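Local coordinates for protein succinyl-CoA ligase (ADP-forming) subunit alpha (Methanosaeta concilii, PDB 6HXI) that belongs to the CoA-ligase family, holds coenzyme A in a Rossmann-like nucleotide-binding fold and carries a citrate synthase-like C-terminal region, at residues Y18-N23 and I45-R50; G209-D214 and E239-Q244; R218-P223 and K250-L255; A245-K250 and R295-Y300. One frame throughout, in Å; residues are numbered along the deposited sequence.

Contact 1. Residues Y18-N23 and I45-R50; sequences YGYQTN and IINPSR
Tyr18 lays its ring across Ile46, its CD2 meeting the branch methyl CG2 of Ile46 at 3.5 Å and the two side chains crossing at about a right angle. Both residues belong to a parallel beta bridge that joins the ends of strands 15-18 and 42-46, the two strands of a beta-alpha-beta unit connected through helix 22-34, as in Rossmann-like folds. The ring leaves the backbone with CG anti to N (chi1 -172°), a direction that carries its hydroxyl past Ile46 to Pro48, where Tyr18 OH touches Pro48 CG at 3.5 Å. The bridge is held by Gly19 N, which donates to Ile46 O at 2.8 Å with an N-H...O angle of 170°; the donor lies almost along the C=O axis, and that same oxygen sits over one face of the Tyr18 ring. The positive phi of Gly19 (109°) turns the chain toward the helix, whose N-cap position is taken by Gln21, a residue that touches coenzyme A. Tyr20, beyond the strand end, brings its ring to Asn47: ring and amide are close to parallel, with Asn47 ND2 3.8 Å from Tyr20 CG, while Thr22 CG2 covers one ring face near the rim and the hydroxyl bonds to His54. Asn47 starts a type I turn, and its OD1 closes an Asx turn by accepting from Ser49 N at 3.3 Å, the donor lying above the carbonyl plane.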
loop_
_atom_site.group_PDB
_atom_site.type_symbol
_atom_site.label_atom_id
_atom_site.label_comp_id
_atom_site.label_asym_id
_atom_site.label_seq_id
_atom_site.Cartn_x
_atom_site.Cartn_y
_atom_site.Cartn_z
ATOM N N TYR B 18 35.966 18.468 12.014
ATOM C CA TYR B 18 34.793 19.345 12.059
ATOM C C TYR B 18 34.394 19.628 10.605
ATOM O O TYR B 18 35.173 20.222 9.841
ATOM C CB TYR B 18 35.081 20.674 12.810
ATOM C CG TYR B 18 33.819 21.484 13.009
ATOM C CD1 TYR B 18 33.293 22.251 11.974
ATOM C CD2 TYR B 18 33.097 21.408 14.199
ATOM C CE1 TYR B 18 32.095 22.930 12.118
ATOM C CE2 TYR B 18 31.898 22.100 14.360
ATOM C CZ TYR B 18 31.397 22.848 13.310
ATOM O OH TYR B 18 30.230 23.542 13.453
ATOM N N GLY B 19 33.189 19.198 10.249
ATOM C CA GLY B 19 32.643 19.362 8.911
ATOM C C GLY B 19 32.578 18.027 8.211
ATOM O O GLY B 19 33.521 17.244 8.298
ATOM N N TYR B 20 31.474 17.764 7.501
ATOM C CA TYR B 20 31.277 16.494 6.810
ATOM C C TYR B 20 32.049 16.415 5.506
ATOM O O TYR B 20 31.480 16.502 4.430
ATOM C CB TYR B 20 29.772 16.186 6.634
ATOM C CG TYR B 20 29.482 14.712 6.457
ATOM C CD1 TYR B 20 30.028 13.764 7.316
ATOM C CD2 TYR B 20 28.688 14.259 5.406
ATOM C CE1 TYR B 20 29.790 12.403 7.136
ATOM C CE2 TYR B 20 28.425 12.901 5.236
ATOM C CZ TYR B 20 28.944 11.981 6.129
ATOM O OH TYR B 20 28.704 10.637 5.954
ATOM N N GLN B 21 33.368 16.243 5.612
ATOM C CA GLN B 21 34.270 16.190 4.460
ATOM C C GLN B 21 34.704 14.764 4.253
ATOM O O GLN B 21 35.776 14.369 4.701
ATOM C CB GLN B 21 35.467 17.152 4.671
ATOM C CG GLN B 21 35.072 18.632 4.694
ATOM C CD GLN B 21 34.680 19.203 3.349
ATOM O OE1 GLN B 21 35.293 18.905 2.326
ATOM N NE2 GLN B 21 33.637 20.038 3.319
ATOM N N THR B 22 33.858 13.989 3.612
ATOM C CA THR B 22 34.031 12.544 3.409
ATOM C C THR B 22 35.342 12.179 2.693
ATOM O O THR B 22 35.996 11.207 3.083
ATOM C CB THR B 22 32.805 11.925 2.714
ATOM O OG1 THR B 22 32.757 12.399 1.373
ATOM C CG2 THR B 22 31.492 12.257 3.422
ATOM N N ASN B 23 35.739 12.938 1.674
ATOM C CA ASN B 23 37.006 12.668 0.966
ATOM C C ASN B 23 38.235 12.912 1.847
ATOM O O ASN B 23 39.157 12.093 1.855
ATOM C CB ASN B 23 37.095 13.476 -0.343
ATOM C CG ASN B 23 37.926 12.822 -1.417
ATOM O OD1 ASN B 23 38.388 11.677 -1.293
ATOM N ND2 ASN B 23 38.114 13.535 -2.516
ATOM N N ILE B 45 33.679 12.613 14.007
ATOM C CA ILE B 45 33.370 13.665 13.054
ATOM C C ILE B 45 32.413 14.605 13.769
ATOM O O ILE B 45 31.559 14.143 14.528
ATOM C CB ILE B 45 32.767 13.101 11.754
ATOM C CG1 ILE B 45 33.742 12.103 11.095
ATOM C CG2 ILE B 45 32.372 14.209 10.775
ATOM C CD1 ILE B 45 33.063 10.922 10.589
ATOM N N ILE B 46 32.556 15.916 13.548
ATOM C CA ILE B 46 31.618 16.860 14.120
ATOM C C ILE B 46 30.806 17.386 12.927
ATOM O O ILE B 46 31.368 17.973 12.004
ATOM C CB ILE B 46 32.283 17.954 15.022
ATOM C CG1 ILE B 46 33.198 17.299 16.094
ATOM C CG2 ILE B 46 31.204 18.817 15.692
ATOM C CD1 ILE B 46 34.234 18.193 16.675
ATOM N N ASN B 47 29.518 17.046 12.885
ATOM C CA ASN B 47 28.608 17.430 11.827
ATOM C C ASN B 47 27.493 18.295 12.444
ATOM O O ASN B 47 26.611 17.776 13.140
ATOM C CB ASN B 47 28.059 16.198 11.109
ATOM C CG ASN B 47 27.245 16.488 9.865
ATOM O OD1 ASN B 47 26.863 17.619 9.569
ATOM N ND2 ASN B 47 26.927 15.454 9.124
ATOM N N PRO B 48 27.520 19.621 12.187
ATOM C CA PRO B 48 26.524 20.508 12.824
ATOM C C PRO B 48 25.073 20.261 12.434
ATOM O O PRO B 48 24.159 20.665 13.166
ATOM C CB PRO B 48 26.994 21.906 12.474
ATOM C CG PRO B 48 27.990 21.730 11.414
ATOM C CD PRO B 48 28.514 20.374 11.399
ATOM N N SER B 49 24.861 19.566 11.317
ATOM C CA SER B 49 23.516 19.235 10.837
ATOM C C SER B 49 23.006 17.947 11.432
ATOM O O SER B 49 21.795 17.763 11.482
ATOM C CB SER B 49 23.512 19.058 9.321
ATOM O OG SER B 49 23.887 20.221 8.614
ATOM N N ARG B 50 23.913 17.010 11.808
ATOM C CA ARG B 50 23.482 15.659 12.179
ATOM C C ARG B 50 24.450 14.853 13.048
ATOM O O ARG B 50 25.642 14.805 12.783
ATOM C CB ARG B 50 23.315 14.893 10.847
ATOM C CG ARG B 50 22.669 13.539 10.913
ATOM C CD ARG B 50 22.154 13.136 9.546
ATOM N NE ARG B 50 23.203 13.047 8.530
ATOM C CZ ARG B 50 23.917 11.952 8.277
ATOM N NH1 ARG B 50 24.812 11.948 7.301
ATOM N NH2 ARG B 50 23.735 10.847 8.997
#

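Contact 2. Residues G209-D214 and E239-Q244; sequences GSNMLD and EYMIIQ
A bend at the thioether bond of Met241 (chi3 73°), after an extended chi2, folds CE back over Asn211, while Leu213, with CG anti to the backbone N (chi1 -175°), reaches the base of the same methionine. At the first meeting Met241 SD lies 3.8 Å from Asn211 CG and Met241 CE 3.9 Å from Asn211 CB, the two side chains crossing at about a right angle. At the second, Leu213 CD2 rests 3.5 Å from the carbonyl oxygen of Met241 and 3.9 Å from its CB, so one branch of the leucine presses on backbone and side chain together. Leu213 and Met241 sit in the first turns of helices 212-221 and 239-247, with Asn211 just ahead of the first; the helices are neighbours beside the mainly parallel sheet of a Rossmann-like CoA-ligase domain, and strand 227-233 links one to the next. Ile242 fills the adjoining place: its CD1 reaches Met212 CB at 3.8 Å, and its CG1 lies 4.2 Å from Leu213 CB. Met212 extends beyond CG toward the loop residues Lys177 and Ile202. The polar end of Asn211 is met from outside the two segments. Asp238 OD2, from the residue before Glu239, accepts from both Asn211 ND2 and Met212 N, a polar tie beside the apolar contact, and Tyr126 of the citrate lyase chain packs on Asn211.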
loop_
_atom_site.group_PDB
_atom_site.type_symbol
_atom_site.label_atom_id
_atom_site.label_comp_id
_atom_site.label_asym_id
_atom_site.label_seq_id
_atom_site.Cartn_x
_atom_site.Cartn_y
_atom_site.Cartn_z
ATOM N N GLY B 209 47.480 32.015 12.545
ATOM C CA GLY B 209 47.239 31.482 13.882
ATOM C C GLY B 209 48.551 31.186 14.575
ATOM O O GLY B 209 48.677 31.361 15.792
ATOM N N SER B 210 49.553 30.764 13.776
ATOM C CA SER B 210 50.914 30.478 14.212
ATOM C C SER B 210 51.857 30.929 13.104
ATOM O O SER B 210 51.558 30.755 11.916
ATOM C CB SER B 210 51.104 28.989 14.490
ATOM O OG SER B 210 50.732 28.187 13.379
ATOM N N ASN B 211 52.963 31.558 13.490
ATOM C CA ASN B 211 53.972 32.057 12.573
ATOM C C ASN B 211 54.925 30.931 12.222
ATOM O O ASN B 211 54.927 29.898 12.895
ATOM C CB ASN B 211 54.708 33.254 13.210
ATOM C CG ASN B 211 53.818 34.483 13.268
ATOM O OD1 ASN B 211 53.219 34.797 14.301
ATOM N ND2 ASN B 211 53.609 35.129 12.115
ATOM N N MET B 212 55.711 31.101 11.156
ATOM C CA MET B 212 56.661 30.073 10.744
ATOM C C MET B 212 57.648 29.741 11.857
ATOM O O MET B 212 57.952 28.560 12.055
ATOM C CB MET B 212 57.419 30.483 9.478
ATOM C CG MET B 212 56.609 30.356 8.205
ATOM S SD MET B 212 57.599 30.979 6.827
ATOM C CE MET B 212 56.638 30.578 5.565
ATOM N N LEU B 213 58.133 30.772 12.595
ATOM C CA LEU B 213 59.111 30.594 13.682
ATOM C C LEU B 213 58.632 29.656 14.778
ATOM O O LEU B 213 59.446 28.888 15.278
ATOM C CB LEU B 213 59.606 31.928 14.281
ATOM C CG LEU B 213 60.732 31.822 15.343
ATOM C CD1 LEU B 213 62.021 31.207 14.758
ATOM C CD2 LEU B 213 60.990 33.158 16.012
ATOM N N ASP B 214 57.324 29.677 15.124
ATOM C CA ASP B 214 56.744 28.793 16.146
ATOM C C ASP B 214 57.122 27.340 15.830
ATOM O O ASP B 214 57.715 26.658 16.684
ATOM C CB ASP B 214 55.205 28.952 16.209
ATOM C CG ASP B 214 54.688 30.367 16.430
ATOM O OD1 ASP B 214 55.518 31.308 16.481
ATOM O OD2 ASP B 214 53.449 30.538 16.541
ATOM N N GLU B 239 58.990 36.369 8.225
ATOM C CA GLU B 239 60.330 35.821 7.943
ATOM C C GLU B 239 61.442 36.541 8.727
ATOM O O GLU B 239 62.483 35.942 9.001
ATOM C CB GLU B 239 60.623 35.790 6.431
ATOM C CG GLU B 239 59.698 34.887 5.629
ATOM C CD GLU B 239 58.362 35.458 5.175
ATOM O OE1 GLU B 239 57.899 36.481 5.731
ATOM O OE2 GLU B 239 57.763 34.862 4.253
ATOM N N TYR B 240 61.182 37.792 9.148
ATOM C CA TYR B 240 62.106 38.576 9.965
ATOM C C TYR B 240 62.172 38.059 11.408
ATOM O O TYR B 240 63.108 38.400 12.121
ATOM C CB TYR B 240 61.805 40.085 9.879
ATOM C CG TYR B 240 62.147 40.641 8.516
ATOM C CD1 TYR B 240 63.468 40.910 8.163
ATOM C CD2 TYR B 240 61.157 40.848 7.556
ATOM C CE1 TYR B 240 63.795 41.376 6.890
ATOM C CE2 TYR B 240 61.472 41.332 6.287
ATOM C CZ TYR B 240 62.794 41.580 5.955
ATOM O OH TYR B 240 63.110 42.046 4.707
ATOM N N MET B 241 61.212 37.201 11.822
ATOM C CA MET B 241 61.246 36.576 13.149
ATOM C C MET B 241 62.303 35.476 13.103
ATOM O O MET B 241 63.047 35.296 14.072
ATOM C CB MET B 241 59.883 35.976 13.544
ATOM C CG MET B 241 58.815 37.008 13.854
ATOM S SD MET B 241 57.130 36.323 13.820
ATOM C CE MET B 241 57.146 35.361 15.364
ATOM N N ILE B 242 62.387 34.781 11.944
ATOM C CA ILE B 242 63.319 33.681 11.674
ATOM C C ILE B 242 64.729 34.209 11.587
ATOM O O ILE B 242 65.603 33.691 12.278
ATOM C CB ILE B 242 62.914 32.849 10.418
ATOM C CG1 ILE B 242 61.445 32.324 10.531
ATOM C CG2 ILE B 242 63.901 31.693 10.159
ATOM C CD1 ILE B 242 60.739 32.208 9.213
ATOM N N ILE B 243 64.943 35.246 10.765
ATOM C CA ILE B 243 66.244 35.904 10.554
ATOM C C ILE B 243 66.811 36.427 11.886
ATOM O O ILE B 243 68.010 36.272 12.136
ATOM C CB ILE B 243 66.100 36.999 9.446
ATOM C CG1 ILE B 243 65.814 36.349 8.062
ATOM C CG2 ILE B 243 67.294 37.966 9.387
ATOM C CD1 ILE B 243 64.941 37.202 7.114
ATOM N N GLN B 244 65.939 36.985 12.759
ATOM C CA GLN B 244 66.355 37.478 14.078
ATOM C C GLN B 244 66.728 36.318 14.994
ATOM O O GLN B 244 67.701 36.434 15.740
ATOM C CB GLN B 244 65.284 38.361 14.729
ATOM C CG GLN B 244 65.851 39.218 15.868
ATOM C CD GLN B 244 65.072 40.485 16.101
ATOM O OE1 GLN B 244 63.918 40.468 16.553
ATOM N NE2 GLN B 244 65.710 41.617 15.825
#

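Contact 3. Residues R218-P223 and K250-L255; sequences RYERNP and KITKPL
Glu220 and Lys253 reach past each other between the last turn of helix 212-221 and the loop that leads from helix 239-247 into strand 255-260, so that in this Rossmann-like domain each segment binds the backbone of the other. The acid works through one oxygen. Glu220 OE2 accepts from Lys253 N at 2.8 Å, met from above the carboxylate plane, and from Thr252 OG1 at 3.1 Å on its syn lone pair; Thr252 N adds a weak bond at 2.9 Å. A chain bent at chi2 (-73°), leaving from an unusual chi1 of -117°, brings the carboxylate to this loop. Its second oxygen fares differently: Glu220 OE1 lies 3.2 Å from Lys250 O, two acceptors side by side, which might raise the proton affinity of the acid, although the donors on OE2 and the nearby ammonium would oppose this. Lys253 NZ, 4.9 Å from Glu220 OE2, makes no salt bridge with it. Instead the extended Lys253 chain runs alongside the acid and places NZ among the carbonyls at the helix end, where partial negative charge would be expected to gather. NZ also serves Ile225 O beyond the segments, and gives a weak bond to Glu220 O. The firmest grips of Lys253 NZ are on Asn222 O at 2.8 Å, from above the carbonyl plane, and on Tyr219 O at 2.7 Å, in plane and on a lone pair.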
loop_
_atom_site.group_PDB
_atom_site.type_symbol
_atom_site.label_atom_id
_atom_site.label_comp_id
_atom_site.label_asym_id
_atom_site.label_seq_id
_atom_site.Cartn_x
_atom_site.Cartn_y
_atom_site.Cartn_z
ATOM N N ARG B 218 60.137 24.463 17.194
ATOM C CA ARG B 218 59.811 23.091 17.570
ATOM C C ARG B 218 60.782 22.125 16.871
ATOM O O ARG B 218 61.200 21.150 17.487
ATOM C CB ARG B 218 58.386 22.717 17.167
ATOM C CG ARG B 218 57.270 23.296 18.016
ATOM C CD ARG B 218 55.930 22.646 17.694
ATOM N NE ARG B 218 55.580 22.710 16.269
ATOM C CZ ARG B 218 55.734 21.711 15.406
ATOM N NH1 ARG B 218 56.264 20.561 15.798
ATOM N NH2 ARG B 218 55.395 21.867 14.136
ATOM N N TYR B 219 61.118 22.375 15.587
ATOM C CA TYR B 219 62.043 21.531 14.833
ATOM C C TYR B 219 63.440 21.580 15.443
ATOM O O TYR B 219 64.151 20.576 15.397
ATOM C CB TYR B 219 62.113 21.955 13.357
ATOM C CG TYR B 219 60.796 21.989 12.611
ATOM C CD1 TYR B 219 59.722 21.190 13.006
ATOM C CD2 TYR B 219 60.640 22.769 11.469
ATOM C CE1 TYR B 219 58.514 21.210 12.315
ATOM C CE2 TYR B 219 59.435 22.788 10.763
ATOM C CZ TYR B 219 58.381 21.996 11.181
ATOM O OH TYR B 219 57.200 22.014 10.483
ATOM N N GLU B 220 63.825 22.753 16.012
ATOM C CA GLU B 220 65.120 23.005 16.656
ATOM C C GLU B 220 65.296 22.202 17.946
ATOM O O GLU B 220 66.434 21.866 18.312
ATOM C CB GLU B 220 65.288 24.494 16.961
ATOM C CG GLU B 220 66.447 25.140 16.219
ATOM C CD GLU B 220 67.854 24.803 16.689
ATOM O OE1 GLU B 220 68.203 25.126 17.848
ATOM O OE2 GLU B 220 68.638 24.289 15.860
ATOM N N ARG B 221 64.173 21.921 18.642
ATOM C CA ARG B 221 64.137 21.156 19.885
ATOM C C ARG B 221 64.039 19.649 19.618
ATOM O O ARG B 221 64.561 18.863 20.419
ATOM C CB ARG B 221 62.970 21.606 20.773
ATOM C CG ARG B 221 63.148 22.990 21.419
ATOM C CD ARG B 221 62.026 23.295 22.412
ATOM N NE ARG B 221 60.704 23.373 21.770
ATOM C CZ ARG B 221 59.544 23.372 22.422
ATOM N NH1 ARG B 221 59.518 23.291 23.746
ATOM N NH2 ARG B 221 58.401 23.446 21.753
ATOM N N ASN B 222 63.386 19.246 18.501
ATOM C CA ASN B 222 63.210 17.843 18.124
ATOM C C ASN B 222 64.526 17.160 17.729
ATOM O O ASN B 222 65.140 17.557 16.741
ATOM C CB ASN B 222 62.145 17.687 17.016
ATOM C CG ASN B 222 61.558 16.291 16.875
ATOM O OD1 ASN B 222 62.138 15.269 17.281
ATOM N ND2 ASN B 222 60.391 16.210 16.251
ATOM N N PRO B 223 64.958 16.112 18.475
ATOM C CA PRO B 223 66.219 15.415 18.122
ATOM C C PRO B 223 66.190 14.666 16.788
ATOM O O PRO B 223 67.229 14.538 16.150
ATOM C CB PRO B 223 66.444 14.441 19.289
ATOM C CG PRO B 223 65.486 14.853 20.360
ATOM C CD PRO B 223 64.340 15.527 19.682
ATOM N N LYS B 250 69.419 31.132 18.003
ATOM C CA LYS B 250 68.279 30.352 18.499
ATOM C C LYS B 250 67.990 29.156 17.576
ATOM O O LYS B 250 67.292 28.226 17.983
ATOM C CB LYS B 250 67.031 31.236 18.668
ATOM C CG LYS B 250 67.135 32.244 19.809
ATOM C CD LYS B 250 65.899 33.133 19.889
ATOM C CE LYS B 250 65.994 34.143 21.000
ATOM N NZ LYS B 250 65.592 33.550 22.297
ATOM N N ILE B 251 68.532 29.195 16.333
ATOM C CA ILE B 251 68.429 28.145 15.314
ATOM C C ILE B 251 69.860 27.747 14.936
ATOM O O ILE B 251 70.522 28.459 14.178
ATOM C CB ILE B 251 67.589 28.569 14.068
ATOM C CG1 ILE B 251 66.181 29.068 14.448
ATOM C CG2 ILE B 251 67.531 27.439 13.005
ATOM C CD1 ILE B 251 65.602 30.049 13.453
ATOM N N THR B 252 70.330 26.619 15.488
ATOM C CA THR B 252 71.680 26.086 15.265
ATOM C C THR B 252 71.732 25.063 14.121
ATOM O O THR B 252 72.786 24.901 13.503
ATOM C CB THR B 252 72.277 25.534 16.566
ATOM O OG1 THR B 252 71.536 24.386 16.986
ATOM C CG2 THR B 252 72.330 26.578 17.682
ATOM N N LYS B 253 70.603 24.371 13.852
ATOM C CA LYS B 253 70.477 23.381 12.774
ATOM C C LYS B 253 70.542 24.092 11.427
ATOM O O LYS B 253 70.080 25.237 11.361
ATOM C CB LYS B 253 69.157 22.611 12.897
ATOM C CG LYS B 253 69.223 21.504 13.925
ATOM C CD LYS B 253 67.854 20.967 14.301
ATOM C CE LYS B 253 67.965 20.318 15.652
ATOM N NZ LYS B 253 66.682 19.776 16.112
ATOM N N PRO B 254 71.117 23.479 10.352
ATOM C CA PRO B 254 71.171 24.192 9.061
ATOM C C PRO B 254 69.771 24.438 8.492
ATOM O O PRO B 254 68.938 23.538 8.493
ATOM C CB PRO B 254 72.062 23.303 8.188
ATOM C CG PRO B 254 71.973 21.960 8.792
ATOM C CD PRO B 254 71.719 22.129 10.254
ATOM N N LEU B 255 69.498 25.694 8.096
ATOM C CA LEU B 255 68.215 26.161 7.577
ATOM C C LEU B 255 68.266 26.586 6.103
ATOM O O LEU B 255 68.975 27.537 5.766
ATOM C CB LEU B 255 67.699 27.331 8.446
ATOM C CG LEU B 255 66.264 27.803 8.157
ATOM C CD1 LEU B 255 65.399 27.678 9.372
ATOM C CD2 LEU B 255 66.245 29.227 7.637
#

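Contact 4. Residues A245-K250 and R295-Y300; sequences ALKEKK and RQAGAY
Two helix ends meet here, the CA atoms of Lys247 and Ala297 only 5.6 Å apart, and Gly298 closes helix 287-297 in a Schellman motif with a positive phi of 102°. Gly298 N donates to Arg295 O at 3.2 Å, and the turn folds the chain so that Ala297 and Ala299 both offer a methyl to helix 239-247. Leu246 takes both. Its CD2 comes down between them, 3.8 Å from Ala297 CB and 3.7 Å from Ala299 CB, while CG passes close to the Ala297 carbonyl oxygen. A chi1 of -143°, well away from a staggered position, directs the branch to this place. Lys247 approaches Ala297 from another direction: the chain is extended to CE and then bends at chi4 (73°), setting Lys247 NZ 3.6 Å from Ala297 CB. The small methyl is thus shared by a leucine branch and a lysine tip, and its size lets the backbones come so near. In the CoA-ligase domain the contact joins two helices that lie side by side at the surface, helix 239-247 just before the strand 255-260 and helix 287-297 after it. The contact is methyl on methyl, plus an ammonium resting on a methyl, with no donor-acceptor pair between the segments, so dispersion and the exclusion of water from Leu246 CD2 and the alanine methyls probably supply most of the attraction, and the charge of Lys247 would add little.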
loop_
_atom_site.group_PDB
_atom_site.type_symbol
_atom_site.label_atom_id
_atom_site.label_comp_id
_atom_site.label_asym_id
_atom_site.label_seq_id
_atom_site.Cartn_x
_atom_site.Cartn_y
_atom_site.Cartn_z
ATOM N N ALA B 245 65.980 35.191 14.909
ATOM C CA ALA B 245 66.261 33.994 15.701
ATOM C C ALA B 245 67.555 33.317 15.232
ATOM O O ALA B 245 68.312 32.802 16.053
ATOM C CB ALA B 245 65.094 33.037 15.630
ATOM N N LEU B 246 67.815 33.371 13.916
ATOM C CA LEU B 246 69.000 32.859 13.237
ATOM C C LEU B 246 70.221 33.703 13.675
ATOM O O LEU B 246 71.301 33.147 13.914
ATOM C CB LEU B 246 68.748 33.007 11.722
ATOM C CG LEU B 246 69.239 31.941 10.741
ATOM C CD1 LEU B 246 68.875 30.555 11.171
ATOM C CD2 LEU B 246 68.647 32.184 9.377
ATOM N N LYS B 247 70.035 35.038 13.814
ATOM C CA LYS B 247 71.069 35.973 14.252
ATOM C C LYS B 247 71.401 35.810 15.743
ATOM O O LYS B 247 72.571 35.884 16.114
ATOM C CB LYS B 247 70.660 37.423 13.944
ATOM C CG LYS B 247 70.978 37.864 12.521
ATOM C CD LYS B 247 70.345 39.206 12.170
ATOM C CE LYS B 247 70.944 39.831 10.930
ATOM N NZ LYS B 247 70.519 39.149 9.676
ATOM N N GLU B 248 70.377 35.573 16.586
ATOM C CA GLU B 248 70.478 35.379 18.045
ATOM C C GLU B 248 70.910 33.942 18.437
ATOM O O GLU B 248 70.821 33.575 19.615
ATOM C CB GLU B 248 69.130 35.734 18.718
ATOM C CG GLU B 248 68.861 37.231 18.805
ATOM C CD GLU B 248 67.410 37.676 18.869
ATOM O OE1 GLU B 248 66.505 36.812 18.789
ATOM O OE2 GLU B 248 67.180 38.903 18.974
ATOM N N LYS B 249 71.354 33.129 17.444
ATOM C CA LYS B 249 71.796 31.731 17.581
ATOM C C LYS B 249 70.717 30.805 18.211
ATOM O O LYS B 249 71.059 29.806 18.847
ATOM C CB LYS B 249 73.145 31.641 18.326
ATOM C CG LYS B 249 74.351 32.070 17.501
ATOM C CD LYS B 249 75.658 31.805 18.269
ATOM C CE LYS B 249 76.862 32.389 17.583
ATOM N NZ LYS B 249 78.060 32.405 18.472
ATOM N N LYS B 250 69.419 31.132 18.003
ATOM C CA LYS B 250 68.279 30.352 18.499
ATOM C C LYS B 250 67.990 29.156 17.576
ATOM O O LYS B 250 67.292 28.226 17.983
ATOM C CB LYS B 250 67.031 31.236 18.668
ATOM C CG LYS B 250 67.135 32.244 19.809
ATOM C CD LYS B 250 65.899 33.133 19.889
ATOM C CE LYS B 250 65.994 34.143 21.000
ATOM N NZ LYS B 250 65.592 33.550 22.297
ATOM N N ARG B 295 70.176 35.438 3.571
ATOM C CA ARG B 295 71.546 35.111 3.166
ATOM C C ARG B 295 72.541 35.603 4.232
ATOM O O ARG B 295 73.359 34.814 4.707
ATOM C CB ARG B 295 71.869 35.750 1.804
ATOM C CG ARG B 295 72.045 34.755 0.670
ATOM C CD ARG B 295 72.217 35.450 -0.670
ATOM N NE ARG B 295 70.939 35.910 -1.227
ATOM C CZ ARG B 295 70.238 35.262 -2.159
ATOM N NH1 ARG B 295 70.682 34.112 -2.658
ATOM N NH2 ARG B 295 69.096 35.764 -2.606
ATOM N N GLN B 296 72.396 36.886 4.649
ATOM C CA GLN B 296 73.204 37.593 5.653
ATOM C C GLN B 296 73.105 37.005 7.069
ATOM O O GLN B 296 74.017 37.209 7.870
ATOM C CB GLN B 296 72.839 39.088 5.677
ATOM C CG GLN B 296 73.321 39.861 4.449
ATOM C CD GLN B 296 72.658 41.209 4.317
ATOM O OE1 GLN B 296 72.805 42.092 5.170
ATOM N NE2 GLN B 296 71.933 41.407 3.227
ATOM N N ALA B 297 72.000 36.300 7.381
ATOM C CA ALA B 297 71.774 35.664 8.690
ATOM C C ALA B 297 72.429 34.271 8.823
ATOM O O ALA B 297 72.497 33.734 9.929
ATOM C CB ALA B 297 70.286 35.583 8.986
ATOM N N GLY B 298 72.910 33.710 7.713
ATOM C CA GLY B 298 73.562 32.406 7.713
ATOM C C GLY B 298 72.717 31.250 7.217
ATOM O O GLY B 298 73.130 30.096 7.351
ATOM N N ALA B 299 71.543 31.533 6.625
ATOM C CA ALA B 299 70.685 30.499 6.048
ATOM C C ALA B 299 71.247 30.085 4.670
ATOM O O ALA B 299 72.019 30.833 4.064
ATOM C CB ALA B 299 69.257 31.022 5.891
ATOM N N TYR B 300 70.849 28.903 4.178
ATOM C CA TYR B 300 71.235 28.406 2.861
ATOM C C TYR B 300 70.134 28.871 1.896
ATOM O O TYR B 300 68.996 28.383 1.949
ATOM C CB TYR B 300 71.400 26.878 2.899
ATOM C CG TYR B 300 72.544 26.441 3.785
ATOM C CD1 TYR B 300 72.373 26.298 5.161
ATOM C CD2 TYR B 300 73.807 26.197 3.256
ATOM C CE1 TYR B 300 73.438 25.939 5.990
ATOM C CE2 TYR B 300 74.868 25.794 4.068
ATOM C CZ TYR B 300 74.683 25.683 5.438
ATOM O OH TYR B 300 75.725 25.297 6.250
#

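In the fold
Contact 1 comes first along the chain and stands alone, in the sheet with the coenzyme A pocket; its centre is 33 to 43 Å from the other three. Those form one cluster inside the CoA-ligase range, their centres 12 to 13 Å apart. Contacts 2 and 3 use the opposite ends of helix 212-221, contacts 2 and 4 share helix 239-247, and contacts 3 and 4 share Lys250. Ile251 touches Leu213, Ile242 and Ala245, a common apolar centre, while Leu255 O probably bonds to Tyr300 N. Segments of contacts 2 and 3 alternate in sequence, as do those of 3 and 4; together the contacts join helices 212-221, 239-247 and 287-297 beside the edge strand 255-260.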